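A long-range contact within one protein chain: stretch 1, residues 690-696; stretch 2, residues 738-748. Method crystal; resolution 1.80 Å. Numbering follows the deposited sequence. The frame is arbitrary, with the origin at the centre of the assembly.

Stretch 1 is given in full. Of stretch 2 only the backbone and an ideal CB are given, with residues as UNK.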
# COMPACT_ATOMS: atom_id res chain seq x y z
N ASN A 690 7.20 -15.04 -12.01
CA ASN A 690 8.31 -14.10 -12.20
C ASN A 690 8.74 -14.09 -13.67
O ASN A 690 8.29 -14.92 -14.46
CB ASN A 690 9.51 -14.48 -11.32
CG ASN A 690 10.04 -15.88 -11.60
OD1 ASN A 690 10.62 -16.14 -12.66
ND2 ASN A 690 9.83 -16.78 -10.65
N GLY A 691 9.63 -13.17 -14.02
CA GLY A 691 10.20 -13.14 -15.39
C GLY A 691 9.26 -12.67 -16.47
O GLY A 691 9.43 -13.03 -17.65
N VAL A 692 8.28 -11.84 -16.10
CA VAL A 692 7.27 -11.39 -17.02
C VAL A 692 7.56 -9.99 -17.53
O VAL A 692 7.64 -9.03 -16.74
CB VAL A 692 5.88 -11.39 -16.34
CG1 VAL A 692 4.83 -10.69 -17.20
CG2 VAL A 692 5.49 -12.81 -15.95
N ALA A 693 7.63 -9.87 -18.86
CA ALA A 693 7.76 -8.58 -19.53
C ALA A 693 6.74 -7.53 -19.14
O ALA A 693 5.54 -7.78 -19.21
CB ALA A 693 7.73 -8.77 -21.05
N GLY A 694 7.22 -6.33 -18.79
CA GLY A 694 6.38 -5.20 -18.43
C GLY A 694 6.01 -5.25 -16.95
O GLY A 694 5.45 -4.29 -16.41
N TRP A 695 6.32 -6.37 -16.30
CA TRP A 695 6.06 -6.55 -14.88
C TRP A 695 7.44 -6.50 -14.19
O TRP A 695 7.82 -5.47 -13.65
CB TRP A 695 5.24 -7.86 -14.61
CG TRP A 695 3.74 -7.57 -14.57
CD1 TRP A 695 2.93 -7.59 -13.44
CD2 TRP A 695 2.91 -7.14 -15.64
NE1 TRP A 695 1.66 -7.24 -13.78
CE2 TRP A 695 1.61 -6.94 -15.12
CE3 TRP A 695 3.12 -6.94 -17.03
CZ2 TRP A 695 0.54 -6.53 -15.91
CZ3 TRP A 695 2.05 -6.53 -17.82
CH2 TRP A 695 0.78 -6.32 -17.26
N GLY A 696 8.22 -7.57 -14.31
CA GLY A 696 9.56 -7.65 -13.75
C GLY A 696 10.42 -6.46 -14.14
O GLY A 696 11.33 -6.07 -13.37
N UNK A 738 14.84 -13.01 -29.30
CA UNK A 738 13.39 -12.89 -29.36
C UNK A 738 12.85 -13.57 -28.13
O UNK A 738 13.27 -14.66 -27.78
CB UNK A 738 12.81 -13.50 -30.64
N UNK A 739 11.91 -12.90 -27.46
CA UNK A 739 11.35 -13.47 -26.23
C UNK A 739 10.08 -14.27 -26.50
O UNK A 739 9.34 -13.95 -27.44
CB UNK A 739 11.05 -12.36 -25.22
N UNK A 740 9.80 -15.29 -25.65
CA UNK A 740 8.58 -16.11 -25.77
C UNK A 740 7.30 -15.28 -25.68
O UNK A 740 7.29 -14.21 -25.08
CB UNK A 740 8.56 -17.18 -24.68
N UNK A 741 6.21 -15.75 -26.30
CA UNK A 741 4.94 -15.06 -26.20
C UNK A 741 4.20 -15.47 -24.90
O UNK A 741 3.10 -16.03 -24.92
CB UNK A 741 4.08 -15.36 -27.43
N UNK A 742 4.85 -15.20 -23.77
CA UNK A 742 4.29 -15.48 -22.45
C UNK A 742 4.03 -14.16 -21.74
O UNK A 742 4.51 -13.11 -22.19
CB UNK A 742 5.23 -16.37 -21.63
N UNK A 743 3.31 -14.21 -20.63
CA UNK A 743 3.13 -13.03 -19.78
C UNK A 743 1.74 -12.46 -19.81
O UNK A 743 0.85 -13.00 -20.48
CB UNK A 743 4.12 -11.94 -20.19
N UNK A 744 1.52 -11.36 -19.08
CA UNK A 744 0.23 -10.71 -19.06
C UNK A 744 -0.08 -9.91 -20.33
O UNK A 744 -1.24 -9.74 -20.67
CB UNK A 744 0.15 -9.79 -17.84
N UNK A 745 0.95 -9.45 -21.03
CA UNK A 745 0.81 -8.60 -22.21
C UNK A 745 0.24 -7.23 -21.91
O UNK A 745 0.35 -6.72 -20.76
CB UNK A 745 -0.08 -9.29 -23.24
N UNK A 746 -0.40 -6.64 -22.91
CA UNK A 746 -1.07 -5.37 -22.76
C UNK A 746 -2.41 -5.59 -22.04
O UNK A 746 -3.49 -5.36 -22.58
CB UNK A 746 -1.28 -4.70 -24.12
N UNK A 747 -2.29 -6.03 -20.78
CA UNK A 747 -3.42 -6.34 -19.89
C UNK A 747 -4.62 -5.40 -20.00
O UNK A 747 -4.48 -4.19 -19.90
CB UNK A 747 -2.93 -6.33 -18.44
N UNK A 748 -5.81 -5.98 -20.15
CA UNK A 748 -7.07 -5.22 -20.16
C UNK A 748 -7.17 -4.17 -21.28
O UNK A 748 -7.82 -3.14 -21.14
CB UNK A 748 -7.24 -4.52 -18.81

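Position 738 lies beyond the reach of stretch 1: nothing of that stretch comes within 5.5 Å of its ideal CB, so the contact sets no preference. The deposited residue is L738, which takes no part.

At 739 the CA-to-CB bond points toward stretch 1, yet the ideal CB again has no neighbour within 5.5 Å. A short side chain would therefore fall short, whereas a long one could arrive. What awaits it is polar, the carbonyl O of G691, an acceptor that suits a donor such as lysine, arginine or glutamine. The residue is R739. With chi1 at -69° (m), its NH2 donates a hydrogen bond to G691 O at 3.0 Å, with an N-H...acceptor angle of 136°. The acceptor lies at the edge of the guanidinium, near its plane, where the N-H bonds point. Water 1 supports the same link, donating to G691 O (3.1 Å) and accepting from R739 NH1 (3.1 Å).

Positions 740 and 741 are out of reach, and many residues would serve. The phi of -58° at 740 is compatible with proline; the sequence has P740 and then A741. At 742 the bond points sideways with no partner near the ideal CB, so the choice is again open. D742 contributes through its backbone: water 2 donates to D742 O (3.2 Å) and accepts from A693 N (3.1 Å).

Position 743 is the most restrictive. Its phi/psi of 110/-178 would jam a CB against the preceding carbonyl O, and the ideal CB, directed toward stretch 1, would sit only 3.3 Å from V692 CG1. Both observations call for glycine, and G743 is found. Its CA packs 3.9 Å from V692 CG1, and G743 CA and V692 CA, 5.2 Å apart, are the closest CA pair between the stretches.

At 744 the bond points toward stretch 1, placing the ideal CB 3.6 Å from W695 CH2 and 4.8 Å from V692 CG1. This apolar surface would suit leucine, methionine or an aromatic residue. Y744, with chi1 at -56° (m), covers one face of the indole. Its CB makes a CH-pi contact 3.8 Å from the centroid of the W695 six-membered ring, 18° off the normal. Its ring turns an edge to the W695 face, with the centroid 4.6 Å from that of the five-membered ring and the planes at 51°. Y744 CD2 also approaches V692 CG1 at 3.7 Å.

At 745 the bond points away, and the positive phi of 67° favours glycine. G745 uses its backbone instead: its O lies 3.4 Å from W695 CZ3 at the indole edge, while water 3 accepts from G745 N and donates to A693 O, both at 2.8 Å.

Position 746 also points away, without constraint from stretch 1; it is D746. At 747 the ideal CB is 3.9 Å from W695 CH2, so an apolar beginning is apt. W747 places its CB 3.8 Å from W695 CH2, near the indole plane, but with chi1 at -166° (t) its end leads away. Position 748 is out of reach of stretch 1, which sets no preference there; the residue is L748.

Stretch 2 (738-748) LRPADGYGDWL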
# COMPACT_ATOMS: atom_id res chain seq x y z
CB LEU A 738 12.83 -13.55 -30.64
CG LEU A 738 13.40 -13.04 -31.97
CD1 LEU A 738 12.68 -13.73 -33.13
CD2 LEU A 738 13.33 -11.51 -32.10
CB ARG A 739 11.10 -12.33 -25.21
CG ARG A 739 12.42 -11.75 -24.69
CD ARG A 739 12.82 -12.41 -23.38
NE ARG A 739 11.84 -12.12 -22.32
CZ ARG A 739 11.56 -12.94 -21.30
NH1 ARG A 739 12.16 -14.11 -21.20
NH2 ARG A 739 10.66 -12.58 -20.38
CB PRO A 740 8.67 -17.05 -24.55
CG PRO A 740 10.09 -17.07 -24.14
CD PRO A 740 10.67 -15.74 -24.54
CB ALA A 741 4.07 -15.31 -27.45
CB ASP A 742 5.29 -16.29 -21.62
CG ASP A 742 5.61 -17.64 -22.23
OD1 ASP A 742 4.79 -18.18 -23.02
OD2 ASP A 742 6.69 -18.18 -21.90
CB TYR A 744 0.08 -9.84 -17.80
CG TYR A 744 0.31 -10.63 -16.53
CD1 TYR A 744 -0.59 -11.63 -16.14
CD2 TYR A 744 1.41 -10.37 -15.71
CE1 TYR A 744 -0.40 -12.35 -14.97
CE2 TYR A 744 1.62 -11.09 -14.55
CZ TYR A 744 0.72 -12.08 -14.18
OH TYR A 744 0.95 -12.79 -13.03
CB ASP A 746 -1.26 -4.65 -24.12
CG ASP A 746 -1.74 -3.22 -23.97
OD1 ASP A 746 -1.31 -2.53 -23.02
OD2 ASP A 746 -2.56 -2.76 -24.81
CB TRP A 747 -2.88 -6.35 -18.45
CG TRP A 747 -3.77 -6.96 -17.41
CD1 TRP A 747 -4.39 -6.31 -16.37
CD2 TRP A 747 -4.10 -8.34 -17.29
NE1 TRP A 747 -5.10 -7.22 -15.62
CE2 TRP A 747 -4.94 -8.47 -16.16
CE3 TRP A 747 -3.77 -9.49 -18.02
CZ2 TRP A 747 -5.46 -9.70 -15.75
CZ3 TRP A 747 -4.28 -10.70 -17.63
CH2 TRP A 747 -5.11 -10.80 -16.49
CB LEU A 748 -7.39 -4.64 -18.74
CG LEU A 748 -7.57 -5.73 -17.68
CD1 LEU A 748 -7.68 -5.11 -16.29
CD2 LEU A 748 -8.81 -6.56 -17.99
O HOH W 1 10.72 -15.58 -18.84
O HOH W 2 7.16 -12.33 -20.62
O HOH W 3 3.74 -9.47 -20.50
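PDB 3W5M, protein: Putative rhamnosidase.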